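Local coordinates for mandelate racemase/muconate lactonizing protein (Alicyclobacillus acidocaldarius LAA1, PDB 3QLD), which is of unknown function but belongs to the enolase superfamily, in which an N-terminal alpha+beta domain is paired with a C-terminal TIM-barrel-like domain, at residues R135-V140 with A341-G346; F165-L170 with A321-P326; T302-V307 with Q333-E338; G309-A314 with Q349-A354. All blocks are in the same frame, centred on the assembly; numbering follows the deposited sequence.

Along the chain the segments come as 135-140, 165-170, 302-307, 309-314, 321-326, 333-338, 341-346 and 349-354, so four late segments of the barrel-like domain return to earlier strands and to helix 303-313. Contacts 1 and 2, with centres about 10 Å apart, share the sheet through neighbouring strands 137-144 and 167-171, and they meet in the E139-R166 salt bridge. Contacts 3 and 4, centres about 13 Å apart, use successive turns of helix 303-313. Contact 4 lies about 11 Å from contact 1 between centres and is joined to it through D136 and V350. Together they pin the chain from 321 to 354 to strands 137-144 and 167-171 and to helix 303-313.

Contact 1 of 4, residues R135-V140 with A341-G346; sequences RDRVEV and AFVEPG
The short strand 137-139 runs beside an irregular loop, and the two backbones converge from R137 to V140: R137 CA is 8.5 Å from V343 CA, whereas V140 CA is only 5.3 Å from G346 CA. At the close end V140 N gives a weak, strongly bent hydrogen bond to G346 O (2.9 Å, 126° at the hydrogen). The same oxygen also receives a CA-H...O contact from E139 CA at 3.4 Å. G346 holds a positive phi, a backbone shape that favours glycine, just before the chain enters strand 347-349. That strand pairs antiparallel with 137-144, with backbone bonds from V138 to I348 and D136 to V350, adding one reversed strand at the edge of the otherwise parallel sheet of the TIM-barrel-like domain. F342 spans the turn: its ring has G346 N 3.3 Å above the plane over the centre, while V140 CB sits in plane at the rim, 4.0 Å from CE1. F165 adds an edge-to-face ring contact to F342. At the wide, exposed end R137 reaches across with its chain extended from CG to NE. Both methyls of V343 lie beneath one guanidinium face, CG2 closest to NH2 at 3.7 Å; the R137 and V343 side chains cross at about a right angle. E344 CG, anti to its own carbonyl carbon, comes to the guanidinium edge at NH1; the bend at chi2 then sets the carboxylate. This group is nearly coplanar with the guanidinium, yet R137 NH1 and E344 OE2 stay 4.4 Å apart, beyond a salt bridge. E139 turns its carboxylate to R166.

Contact 2 of 4, residues F165-L170 with A321-P326; sequences FRRVKL and ATDLGP
R167 and K169 reach from barrel strand 167-171 to D323, in the loop after helix 303-313, and form a salt-bridge network on the TIM-barrel-like sheet. Its packing is tightest at the tips of these three side chains. Both basic chains leave the backbone with CG anti to N; R167 then bends at chi3, K169 at chi3 and chi4, which carries them to the two oxygens of one carboxylate. K169 NZ meets D323 OD2 at 2.7 Å on its syn lone pair, and E221 is a second salt-bridge partner of this ammonium. R167 NH2 donates to D323 OD1 at 3.1 Å; the oxygen lies in the guanidinium plane, but the donor stands well above the carboxylate plane, the two planes being nearly perpendicular (84°). A321 CB covers the centre of one guanidinium face, 3.9 Å above it. Q218 accepts from R167 NH1, and W295 makes a cation-pi contact with the same group. Such a buried pair of cations round one carboxylate would be expected to keep D323 ionised. The other end is looser. The F165 ring turns to the loop, yet F165 CE1 stays 4.8 Å from P326 CD, and R166 extends away, exposed, to a salt bridge with E139. T322 faces away from the strand and shapes the loop as an ST turn, while its OG1 also hydrogen-bonds V296 O of strand 293-296. Within the turn L324 N donates to T322 OG1 at 3.0 Å in a fairly straight bond, 160° at the hydrogen.

Contact 3 of 4, residues T302-V307 with Q333-E338; sequences TGVGRV and QDVLKE
The D334 carboxylate lies against the start of helix 303-313 of the TIM-barrel-like domain, and is gripped in and above its plane. G303 N comes to OD1 along the syn lone pair at 2.9 Å, and V335 N approaches the same oxygen from above the plane (39° out of it) at 2.7 Å. OD2 takes a water at 2.7 Å that also accepts from R306 NE, and it pairs with S327. With the first helical N-H and an arginine near, D334 is probably ionised. The flat amide of Q333 is used in plane, its NE2 reaching D334 O. T302 is the N-cap: OG1, in the crowded position between backbone N and carbonyl carbon, accepts from V304 N and also bonds to E47 of strand 43-48. G303, with no side chain, lets L336 CG and CD1 lie directly on its CA, CD1 at 3.7 Å. V335, whose CG2 packs at V304 CG2, also touches L11 and L13 of strand 3-15. L336 carries its CD1 on to V307 CG2 at 4.0 Å.

Contact 4 of 4, residues G309-A314 with Q349-A354; sequences GLIAAA and QVPQCA
The C-terminal turns of helix 303-313 pack on the segment that follows strand 347-349, a purely apolar join between this helix of the TIM-barrel-like domain and the chain leaving its sheet. No hydrogen bond crosses it. I311 does most of the reaching. Its CG1 is anti to the carbonyl carbon (chi1 -69°) and CD1 is extended beyond it (chi2 165°), so that the chain crosses P351 obliquely, touching the ring at CB. CG1 and CD1 both meet P351 CB, the former at 3.9 Å, and CG1 also lies 3.8 Å from P351 O. L310 starts likewise with CG anti to the carbonyl carbon, but touches the proline with its base: L310 CB is 3.8 Å from P351 CD, the ring corner next to the nitrogen, while the branched end of L310 packs on V138 of strand 137-144 and on I340. L310 and I311 thus both meet the ring from the helix side, one at CD and one at CB. V350 stands with CG1 anti to N (chi1 171°), and A314 CB packs against both its methyls, nearer CG1 (3.7 Å) than CG2 (4.0 Å). A314 N donates to I311 O and, weakly, to L310 O. V128 of helix 127-130 covers I311, A314 and V350 alike, and V307 one turn earlier touches P351 and C353. C353 keeps SG in the crowded position between N and the carbonyl carbon, and SG lies 4.3 Å from I311 CD1.

Contact 1 of 4, residues R135-V140 with A341-G346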
loop_
_atom_site.group_PDB
_atom_site.type_symbol
_atom_site.label_atom_id
_atom_site.label_comp_id
_atom_site.label_asym_id
_atom_site.label_seq_id
_atom_site.Cartn_x
_atom_site.Cartn_y
_atom_site.Cartn_z
ATOM N N ARG A 135 -5.002 20.582 -24.919
ATOM C CA ARG A 135 -3.752 20.649 -25.690
ATOM C C ARG A 135 -3.766 19.649 -26.870
ATOM O O ARG A 135 -4.266 18.529 -26.744
ATOM C CB ARG A 135 -2.581 20.380 -24.762
ATOM C CG ARG A 135 -2.903 20.863 -23.385
ATOM C CD ARG A 135 -2.002 20.347 -22.295
ATOM N NE ARG A 135 -1.393 21.477 -21.609
ATOM C CZ ARG A 135 -0.211 21.976 -21.958
ATOM N NH1 ARG A 135 0.466 21.410 -22.959
ATOM N NH2 ARG A 135 0.308 23.015 -21.302
ATOM N N ASP A 136 -3.234 20.052 -28.023
ATOM C CA ASP A 136 -3.275 19.178 -29.187
ATOM C C ASP A 136 -1.986 18.417 -29.324
ATOM O O ASP A 136 -1.954 17.353 -29.912
ATOM C CB ASP A 136 -3.566 19.991 -30.464
ATOM C CG ASP A 136 -5.059 20.223 -30.660
ATOM O OD1 ASP A 136 -5.736 19.233 -31.048
ATOM O OD2 ASP A 136 -5.542 21.367 -30.422
ATOM N N ARG A 137 -0.924 18.986 -28.755
ATOM C CA ARG A 137 0.412 18.396 -28.730
ATOM C C ARG A 137 1.047 18.565 -27.342
ATOM O O ARG A 137 0.613 19.431 -26.554
ATOM C CB ARG A 137 1.308 19.084 -29.722
ATOM C CG ARG A 137 0.821 18.944 -31.110
ATOM C CD ARG A 137 1.725 19.730 -32.056
ATOM N NE ARG A 137 1.285 19.473 -33.424
ATOM C CZ ARG A 137 2.085 19.444 -34.495
ATOM N NH1 ARG A 137 3.395 19.667 -34.373
ATOM N NH2 ARG A 137 1.556 19.186 -35.698
ATOM N N VAL A 138 2.046 17.729 -27.060
ATOM C CA VAL A 138 2.775 17.781 -25.791
ATOM C C VAL A 138 4.260 17.655 -26.049
ATOM O O VAL A 138 4.683 16.931 -26.977
ATOM C CB VAL A 138 2.284 16.690 -24.791
ATOM C CG1 VAL A 138 0.731 16.834 -24.519
ATOM C CG2 VAL A 138 2.568 15.323 -25.367
ATOM N N GLU A 139 5.075 18.357 -25.256
ATOM C CA GLU A 139 6.506 18.231 -25.419
ATOM C C GLU A 139 7.027 17.087 -24.552
ATOM O O GLU A 139 6.410 16.788 -23.547
ATOM C CB GLU A 139 7.244 19.444 -24.938
ATOM C CG GLU A 139 6.671 20.802 -25.278
ATOM C CD GLU A 139 7.579 21.887 -24.697
ATOM O OE1 GLU A 139 7.570 22.087 -23.448
ATOM O OE2 GLU A 139 8.315 22.507 -25.481
ATOM N N VAL A 140 8.200 16.553 -24.894
ATOM C CA VAL A 140 8.675 15.259 -24.389
ATOM C C VAL A 140 10.048 15.510 -23.774
ATOM O O VAL A 140 10.827 16.241 -24.369
ATOM C CB VAL A 140 8.798 14.230 -25.560
ATOM C CG1 VAL A 140 9.437 12.955 -25.043
ATOM C CG2 VAL A 140 7.437 13.955 -26.192
ATOM N N ALA A 341 5.041 7.975 -32.148
ATOM C CA ALA A 341 6.255 8.637 -32.666
ATOM C C ALA A 341 6.152 10.145 -32.525
ATOM O O ALA A 341 5.076 10.657 -32.348
ATOM C CB ALA A 341 6.508 8.258 -34.163
ATOM N N PHE A 342 7.278 10.844 -32.626
ATOM C CA PHE A 342 7.255 12.291 -32.693
ATOM C C PHE A 342 6.417 12.767 -33.891
ATOM O O PHE A 342 6.542 12.198 -34.988
ATOM C CB PHE A 342 8.684 12.800 -32.874
ATOM C CG PHE A 342 9.545 12.762 -31.624
ATOM C CD1 PHE A 342 9.051 13.174 -30.375
ATOM C CD2 PHE A 342 10.884 12.362 -31.710
ATOM C CE1 PHE A 342 9.874 13.175 -29.228
ATOM C CE2 PHE A 342 11.709 12.350 -30.579
ATOM C CZ PHE A 342 11.209 12.773 -29.328
ATOM N N VAL A 343 5.545 13.753 -33.679
ATOM C CA VAL A 343 4.938 14.499 -34.795
ATOM C C VAL A 343 5.906 15.592 -35.365
ATOM O O VAL A 343 5.855 15.947 -36.562
ATOM C CB VAL A 343 3.550 15.105 -34.404
ATOM C CG1 VAL A 343 3.647 16.082 -33.236
ATOM C CG2 VAL A 343 2.886 15.768 -35.599
ATOM N N GLU A 344 6.744 16.127 -34.483
ATOM C CA GLU A 344 7.892 17.005 -34.803
ATOM C C GLU A 344 8.956 16.653 -33.768
ATOM O O GLU A 344 8.628 16.014 -32.760
ATOM C CB GLU A 344 7.544 18.511 -34.678
ATOM C CG GLU A 344 6.476 19.071 -35.617
ATOM C CD GLU A 344 6.826 19.033 -37.116
ATOM O OE1 GLU A 344 7.997 18.756 -37.488
ATOM O OE2 GLU A 344 5.904 19.277 -37.942
ATOM N N PRO A 345 10.234 17.037 -33.980
ATOM C CA PRO A 345 11.193 16.589 -32.957
ATOM C C PRO A 345 10.805 17.059 -31.529
ATOM O O PRO A 345 10.376 18.219 -31.326
ATOM C CB PRO A 345 12.540 17.171 -33.447
ATOM C CG PRO A 345 12.339 17.223 -34.979
ATOM C CD PRO A 345 10.906 17.669 -35.134
ATOM N N GLY A 346 10.859 16.132 -30.562
ATOM C CA GLY A 346 10.514 16.450 -29.182
ATOM C C GLY A 346 9.042 16.642 -28.880
ATOM O O GLY A 346 8.676 17.027 -27.750
#

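Contact 2 of 4, residues F165-L170 with A321-P326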
loop_
_atom_site.group_PDB
_atom_site.type_symbol
_atom_site.label_atom_id
_atom_site.label_comp_id
_atom_site.label_asym_id
_atom_site.label_seq_id
_atom_site.Cartn_x
_atom_site.Cartn_y
_atom_site.Cartn_z
ATOM N N PHE A 165 14.434 16.791 -27.906
ATOM C CA PHE A 165 13.736 16.631 -26.602
ATOM C C PHE A 165 13.779 17.973 -25.925
ATOM O O PHE A 165 14.833 18.615 -25.922
ATOM C CB PHE A 165 14.482 15.655 -25.712
ATOM C CG PHE A 165 14.303 14.225 -26.095
ATOM C CD1 PHE A 165 13.152 13.520 -25.711
ATOM C CD2 PHE A 165 15.298 13.565 -26.826
ATOM C CE1 PHE A 165 12.990 12.171 -26.097
ATOM C CE2 PHE A 165 15.142 12.213 -27.186
ATOM C CZ PHE A 165 13.961 11.520 -26.797
ATOM N N ARG A 166 12.680 18.363 -25.303
ATOM C CA ARG A 166 12.495 19.739 -24.860
ATOM C C ARG A 166 12.844 19.897 -23.368
ATOM O O ARG A 166 12.749 20.992 -22.790
ATOM C CB ARG A 166 11.069 20.186 -25.162
ATOM C CG ARG A 166 10.788 20.257 -26.708
ATOM C CD ARG A 166 11.702 21.302 -27.435
ATOM N NE ARG A 166 11.087 21.673 -28.727
ATOM C CZ ARG A 166 9.847 22.163 -28.852
ATOM N NH1 ARG A 166 9.103 22.361 -27.778
ATOM N NH2 ARG A 166 9.335 22.463 -30.041
ATOM N N ARG A 167 13.268 18.792 -22.761
ATOM C CA ARG A 167 13.739 18.803 -21.351
ATOM C C ARG A 167 14.756 17.741 -21.217
ATOM O O ARG A 167 14.622 16.665 -21.846
ATOM C CB ARG A 167 12.585 18.531 -20.394
ATOM C CG ARG A 167 12.900 18.853 -18.904
ATOM C CD ARG A 167 11.706 18.680 -17.950
ATOM N NE ARG A 167 11.237 17.281 -17.941
ATOM C CZ ARG A 167 9.983 16.956 -17.628
ATOM N NH1 ARG A 167 9.144 17.888 -17.217
ATOM N NH2 ARG A 167 9.568 15.691 -17.652
ATOM N N VAL A 168 15.759 17.966 -20.378
ATOM C CA VAL A 168 16.498 16.797 -19.912
ATOM C C VAL A 168 16.309 16.617 -18.401
ATOM O O VAL A 168 16.309 17.630 -17.661
ATOM C CB VAL A 168 18.040 16.821 -20.229
ATOM C CG1 VAL A 168 18.274 16.718 -21.765
ATOM C CG2 VAL A 168 18.749 18.035 -19.592
ATOM N N LYS A 169 16.222 15.353 -17.949
ATOM C CA LYS A 169 16.140 15.066 -16.475
ATOM C C LYS A 169 17.343 14.230 -16.115
ATOM O O LYS A 169 17.522 13.078 -16.590
ATOM C CB LYS A 169 14.819 14.375 -16.096
ATOM C CG LYS A 169 14.653 14.059 -14.561
ATOM C CD LYS A 169 13.220 13.704 -14.215
ATOM C CE LYS A 169 12.645 12.560 -15.080
ATOM N NZ LYS A 169 11.703 11.627 -14.346
ATOM N N LEU A 170 18.214 14.804 -15.310
ATOM C CA LEU A 170 19.417 14.189 -14.922
ATOM C C LEU A 170 19.274 13.395 -13.611
ATOM O O LEU A 170 18.811 13.936 -12.600
ATOM C CB LEU A 170 20.441 15.274 -14.633
ATOM C CG LEU A 170 20.654 16.301 -15.751
ATOM C CD1 LEU A 170 21.944 16.994 -15.352
ATOM C CD2 LEU A 170 20.864 15.507 -17.064
ATOM N N ALA A 321 6.720 19.169 -19.667
ATOM C CA ALA A 321 6.953 18.111 -20.628
ATOM C C ALA A 321 6.688 16.775 -19.966
ATOM O O ALA A 321 6.901 16.615 -18.736
ATOM C CB ALA A 321 8.421 18.136 -21.080
ATOM N N THR A 322 6.264 15.826 -20.808
ATOM C CA THR A 322 6.094 14.416 -20.421
ATOM C C THR A 322 7.352 13.584 -20.559
ATOM O O THR A 322 8.253 13.891 -21.371
ATOM C CB THR A 322 4.839 13.774 -21.116
ATOM O OG1 THR A 322 4.650 12.416 -20.632
ATOM C CG2 THR A 322 4.999 13.763 -22.701
ATOM N N ASP A 323 7.506 12.571 -19.688
ATOM C CA ASP A 323 8.539 11.588 -19.883
ATOM C C ASP A 323 8.132 10.512 -20.942
ATOM O O ASP A 323 8.897 9.614 -21.186
ATOM C CB ASP A 323 8.867 10.856 -18.555
ATOM C CG ASP A 323 9.832 11.644 -17.632
ATOM O OD1 ASP A 323 10.316 12.750 -17.997
ATOM O OD2 ASP A 323 10.115 11.124 -16.520
ATOM N N LEU A 324 6.904 10.547 -21.453
ATOM C CA LEU A 324 6.381 9.473 -22.319
ATOM C C LEU A 324 6.870 9.802 -23.712
ATOM O O LEU A 324 6.403 10.761 -24.278
ATOM C CB LEU A 324 4.849 9.477 -22.326
ATOM C CG LEU A 324 4.180 9.067 -20.984
ATOM C CD1 LEU A 324 2.696 9.309 -21.044
ATOM C CD2 LEU A 324 4.443 7.572 -20.711
ATOM N N GLY A 325 7.847 9.041 -24.201
ATOM C CA GLY A 325 8.501 9.283 -25.465
ATOM C C GLY A 325 8.075 8.269 -26.510
ATOM O O GLY A 325 7.184 7.461 -26.280
ATOM N N PRO A 326 8.702 8.313 -27.672
ATOM C CA PRO A 326 8.262 7.388 -28.745
ATOM C C PRO A 326 8.476 5.914 -28.405
ATOM O O PRO A 326 9.478 5.568 -27.727
ATOM C CB PRO A 326 9.154 7.787 -29.929
ATOM C CG PRO A 326 9.547 9.223 -29.645
ATOM C CD PRO A 326 9.799 9.189 -28.117
#

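Contact 3 of 4, residues T302-V307 with Q333-E338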
loop_
_atom_site.group_PDB
_atom_site.type_symbol
_atom_site.label_atom_id
_atom_site.label_comp_id
_atom_site.label_asym_id
_atom_site.label_seq_id
_atom_site.Cartn_x
_atom_site.Cartn_y
_atom_site.Cartn_z
ATOM N N THR A 302 3.680 -0.262 -22.307
ATOM C CA THR A 302 3.313 -0.604 -23.699
ATOM C C THR A 302 2.490 0.501 -24.365
ATOM O O THR A 302 2.101 1.556 -23.774
ATOM C CB THR A 302 2.464 -1.877 -23.841
ATOM O OG1 THR A 302 1.103 -1.504 -23.604
ATOM C CG2 THR A 302 2.911 -3.039 -22.836
ATOM N N GLY A 303 2.193 0.263 -25.622
ATOM C CA GLY A 303 1.453 1.286 -26.402
ATOM C C GLY A 303 0.155 1.718 -25.813
ATOM O O GLY A 303 -0.227 2.879 -25.940
ATOM N N VAL A 304 -0.537 0.798 -25.144
ATOM C CA VAL A 304 -1.833 1.083 -24.528
ATOM C C VAL A 304 -1.745 2.106 -23.399
ATOM O O VAL A 304 -2.414 3.137 -23.425
ATOM C CB VAL A 304 -2.564 -0.258 -24.106
ATOM C CG1 VAL A 304 -3.846 0.030 -23.282
ATOM C CG2 VAL A 304 -2.940 -1.034 -25.426
ATOM N N GLY A 305 -1.003 1.771 -22.359
ATOM C CA GLY A 305 -0.606 2.732 -21.324
ATOM C C GLY A 305 0.023 4.046 -21.811
ATOM O O GLY A 305 -0.252 5.109 -21.258
ATOM N N ARG A 306 0.830 3.983 -22.866
ATOM C CA ARG A 306 1.485 5.199 -23.367
ATOM C C ARG A 306 0.437 6.134 -24.007
ATOM O O ARG A 306 0.446 7.348 -23.779
ATOM C CB ARG A 306 2.566 4.839 -24.372
ATOM C CG ARG A 306 3.315 6.043 -24.971
ATOM C CD ARG A 306 4.564 5.591 -25.714
ATOM N NE ARG A 306 5.208 4.553 -24.942
ATOM C CZ ARG A 306 6.149 4.781 -24.050
ATOM N NH1 ARG A 306 6.615 6.020 -23.856
ATOM N NH2 ARG A 306 6.599 3.768 -23.328
ATOM N N VAL A 307 -0.450 5.556 -24.798
ATOM C CA VAL A 307 -1.604 6.295 -25.384
ATOM C C VAL A 307 -2.469 6.970 -24.328
ATOM O O VAL A 307 -2.690 8.191 -24.386
ATOM C CB VAL A 307 -2.467 5.401 -26.322
ATOM C CG1 VAL A 307 -3.857 6.054 -26.561
ATOM C CG2 VAL A 307 -1.720 5.244 -27.603
ATOM N N GLN A 333 9.230 -4.087 -31.130
ATOM C CA GLN A 333 7.865 -4.365 -31.513
ATOM C C GLN A 333 6.969 -4.159 -30.283
ATOM O O GLN A 333 7.156 -4.835 -29.257
ATOM C CB GLN A 333 7.761 -5.827 -31.969
ATOM C CG GLN A 333 6.334 -6.318 -32.127
ATOM C CD GLN A 333 5.725 -5.830 -33.412
ATOM O OE1 GLN A 333 6.165 -6.236 -34.507
ATOM N NE2 GLN A 333 4.726 -4.940 -33.308
ATOM N N ASP A 334 6.010 -3.249 -30.431
ATOM C CA ASP A 334 5.044 -2.828 -29.407
ATOM C C ASP A 334 3.642 -3.389 -29.754
ATOM O O ASP A 334 3.487 -4.095 -30.750
ATOM C CB ASP A 334 5.058 -1.279 -29.382
ATOM C CG ASP A 334 4.500 -0.671 -28.084
ATOM O OD1 ASP A 334 3.930 -1.403 -27.291
ATOM O OD2 ASP A 334 4.597 0.574 -27.894
ATOM N N VAL A 335 2.631 -3.105 -28.949
ATOM C CA VAL A 335 1.308 -3.707 -29.121
ATOM C C VAL A 335 0.320 -2.883 -29.975
ATOM O O VAL A 335 -0.876 -3.186 -30.043
ATOM C CB VAL A 335 0.692 -4.035 -27.732
ATOM C CG1 VAL A 335 1.756 -4.713 -26.858
ATOM C CG2 VAL A 335 0.238 -2.749 -27.062
ATOM N N LEU A 336 0.842 -1.883 -30.661
ATOM C CA LEU A 336 0.038 -1.055 -31.577
ATOM C C LEU A 336 0.424 -1.330 -33.022
ATOM O O LEU A 336 1.551 -1.652 -33.298
ATOM C CB LEU A 336 0.230 0.432 -31.282
ATOM C CG LEU A 336 -0.068 0.880 -29.824
ATOM C CD1 LEU A 336 0.181 2.391 -29.749
ATOM C CD2 LEU A 336 -1.511 0.563 -29.483
ATOM N N LYS A 337 -0.537 -1.246 -33.929
ATOM C CA LYS A 337 -0.264 -1.473 -35.372
ATOM C C LYS A 337 0.755 -0.425 -35.873
ATOM O O LYS A 337 1.685 -0.715 -36.632
ATOM C CB LYS A 337 -1.583 -1.388 -36.164
ATOM C CG LYS A 337 -2.699 -2.387 -35.772
ATOM C CD LYS A 337 -4.086 -1.889 -36.312
ATOM C CE LYS A 337 -5.207 -2.950 -36.123
ATOM N NZ LYS A 337 -6.595 -2.405 -36.438
ATOM N N GLU A 338 0.600 0.779 -35.362
ATOM C CA GLU A 338 1.424 1.954 -35.666
ATOM C C GLU A 338 2.076 2.548 -34.400
ATOM O O GLU A 338 1.333 3.117 -33.566
ATOM C CB GLU A 338 0.503 3.038 -36.230
ATOM C CG GLU A 338 -0.069 2.672 -37.623
ATOM C CD GLU A 338 1.057 2.620 -38.631
ATOM O OE1 GLU A 338 1.605 3.718 -38.919
ATOM O OE2 GLU A 338 1.440 1.491 -39.056
HETATM O O HOH W 1 5.175 2.012 -25.653
#

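Contact 4 of 4, residues G309-A314 with Q349-A354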
loop_
_atom_site.group_PDB
_atom_site.type_symbol
_atom_site.label_atom_id
_atom_site.label_comp_id
_atom_site.label_asym_id
_atom_site.label_seq_id
_atom_site.Cartn_x
_atom_site.Cartn_y
_atom_site.Cartn_z
ATOM N N GLY A 309 -1.604 7.739 -21.265
ATOM C CA GLY A 309 -0.755 8.646 -20.522
ATOM C C GLY A 309 -0.583 9.929 -21.349
ATOM O O GLY A 309 -0.591 11.010 -20.822
ATOM N N LEU A 310 -0.402 9.800 -22.661
ATOM C CA LEU A 310 -0.472 11.031 -23.504
ATOM C C LEU A 310 -1.827 11.754 -23.493
ATOM O O LEU A 310 -1.858 12.954 -23.498
ATOM C CB LEU A 310 -0.008 10.711 -24.911
ATOM C CG LEU A 310 1.432 10.175 -25.022
ATOM C CD1 LEU A 310 1.664 9.258 -26.257
ATOM C CD2 LEU A 310 2.544 11.255 -25.048
ATOM N N ILE A 311 -2.947 11.044 -23.452
ATOM C CA ILE A 311 -4.247 11.672 -23.270
ATOM C C ILE A 311 -4.353 12.444 -21.936
ATOM O O ILE A 311 -4.795 13.558 -21.912
ATOM C CB ILE A 311 -5.357 10.644 -23.441
ATOM C CG1 ILE A 311 -5.404 10.225 -24.928
ATOM C CG2 ILE A 311 -6.679 11.112 -22.839
ATOM C CD1 ILE A 311 -6.176 8.978 -25.224
ATOM N N ALA A 312 -3.960 11.844 -20.813
ATOM C CA ALA A 312 -3.862 12.631 -19.568
ATOM C C ALA A 312 -2.902 13.870 -19.706
ATOM O O ALA A 312 -3.146 14.946 -19.132
ATOM C CB ALA A 312 -3.393 11.721 -18.422
ATOM N N ALA A 313 -1.804 13.723 -20.414
ATOM C CA ALA A 313 -0.874 14.860 -20.569
ATOM C C ALA A 313 -1.431 16.048 -21.358
ATOM O O ALA A 313 -0.820 17.111 -21.357
ATOM C CB ALA A 313 0.362 14.416 -21.192
ATOM N N ALA A 314 -2.582 15.845 -21.984
ATOM C CA ALA A 314 -3.344 16.898 -22.669
ATOM C C ALA A 314 -4.134 17.813 -21.691
ATOM O O ALA A 314 -4.670 18.877 -22.068
ATOM C CB ALA A 314 -4.306 16.234 -23.644
ATOM N N GLN A 349 1.851 14.118 -30.911
ATOM C CA GLN A 349 0.488 14.518 -31.097
ATOM C C GLN A 349 -0.264 13.763 -30.034
ATOM O O GLN A 349 -0.080 12.542 -29.892
ATOM C CB GLN A 349 -0.028 14.105 -32.479
ATOM C CG GLN A 349 -1.438 14.636 -32.849
ATOM C CD GLN A 349 -1.390 16.095 -33.344
ATOM O OE1 GLN A 349 -2.358 16.851 -33.214
ATOM N NE2 GLN A 349 -0.239 16.492 -33.908
ATOM N N VAL A 350 -1.138 14.475 -29.346
ATOM C CA VAL A 350 -2.128 13.877 -28.483
ATOM C C VAL A 350 -3.110 12.994 -29.249
ATOM O O VAL A 350 -3.775 13.473 -30.145
ATOM C CB VAL A 350 -2.864 14.997 -27.720
ATOM C CG1 VAL A 350 -4.085 14.483 -26.934
ATOM C CG2 VAL A 350 -1.900 15.724 -26.816
ATOM N N PRO A 351 -3.226 11.689 -28.862
ATOM C CA PRO A 351 -4.185 10.738 -29.434
ATOM C C PRO A 351 -5.645 11.230 -29.435
ATOM O O PRO A 351 -6.223 11.631 -28.385
ATOM C CB PRO A 351 -4.053 9.494 -28.506
ATOM C CG PRO A 351 -2.570 9.526 -28.101
ATOM C CD PRO A 351 -2.254 11.026 -27.952
ATOM N N GLN A 352 -6.253 11.172 -30.617
ATOM C CA GLN A 352 -7.645 11.572 -30.761
ATOM C C GLN A 352 -8.588 10.380 -30.861
ATOM O O GLN A 352 -9.775 10.559 -31.098
ATOM C CB GLN A 352 -7.800 12.525 -31.979
ATOM C CG GLN A 352 -7.068 13.858 -31.785
ATOM C CD GLN A 352 -7.643 14.719 -30.640
ATOM O OE1 GLN A 352 -8.864 14.681 -30.306
ATOM N NE2 GLN A 352 -6.773 15.470 -30.016
ATOM N N CYS A 353 -8.080 9.173 -30.625
ATOM C CA CYS A 353 -8.899 7.967 -30.708
ATOM C C CYS A 353 -10.087 7.997 -29.763
ATOM O O CYS A 353 -9.974 8.417 -28.601
ATOM C CB CYS A 353 -8.054 6.711 -30.461
ATOM S SG CYS A 353 -7.017 6.858 -28.910
ATOM N N ALA A 354 -11.235 7.564 -30.280
ATOM C CA ALA A 354 -12.388 7.230 -29.480
ATOM C C ALA A 354 -12.050 5.835 -28.980
ATOM O O ALA A 354 -12.557 4.836 -29.521
ATOM C CB ALA A 354 -13.686 7.172 -30.344
#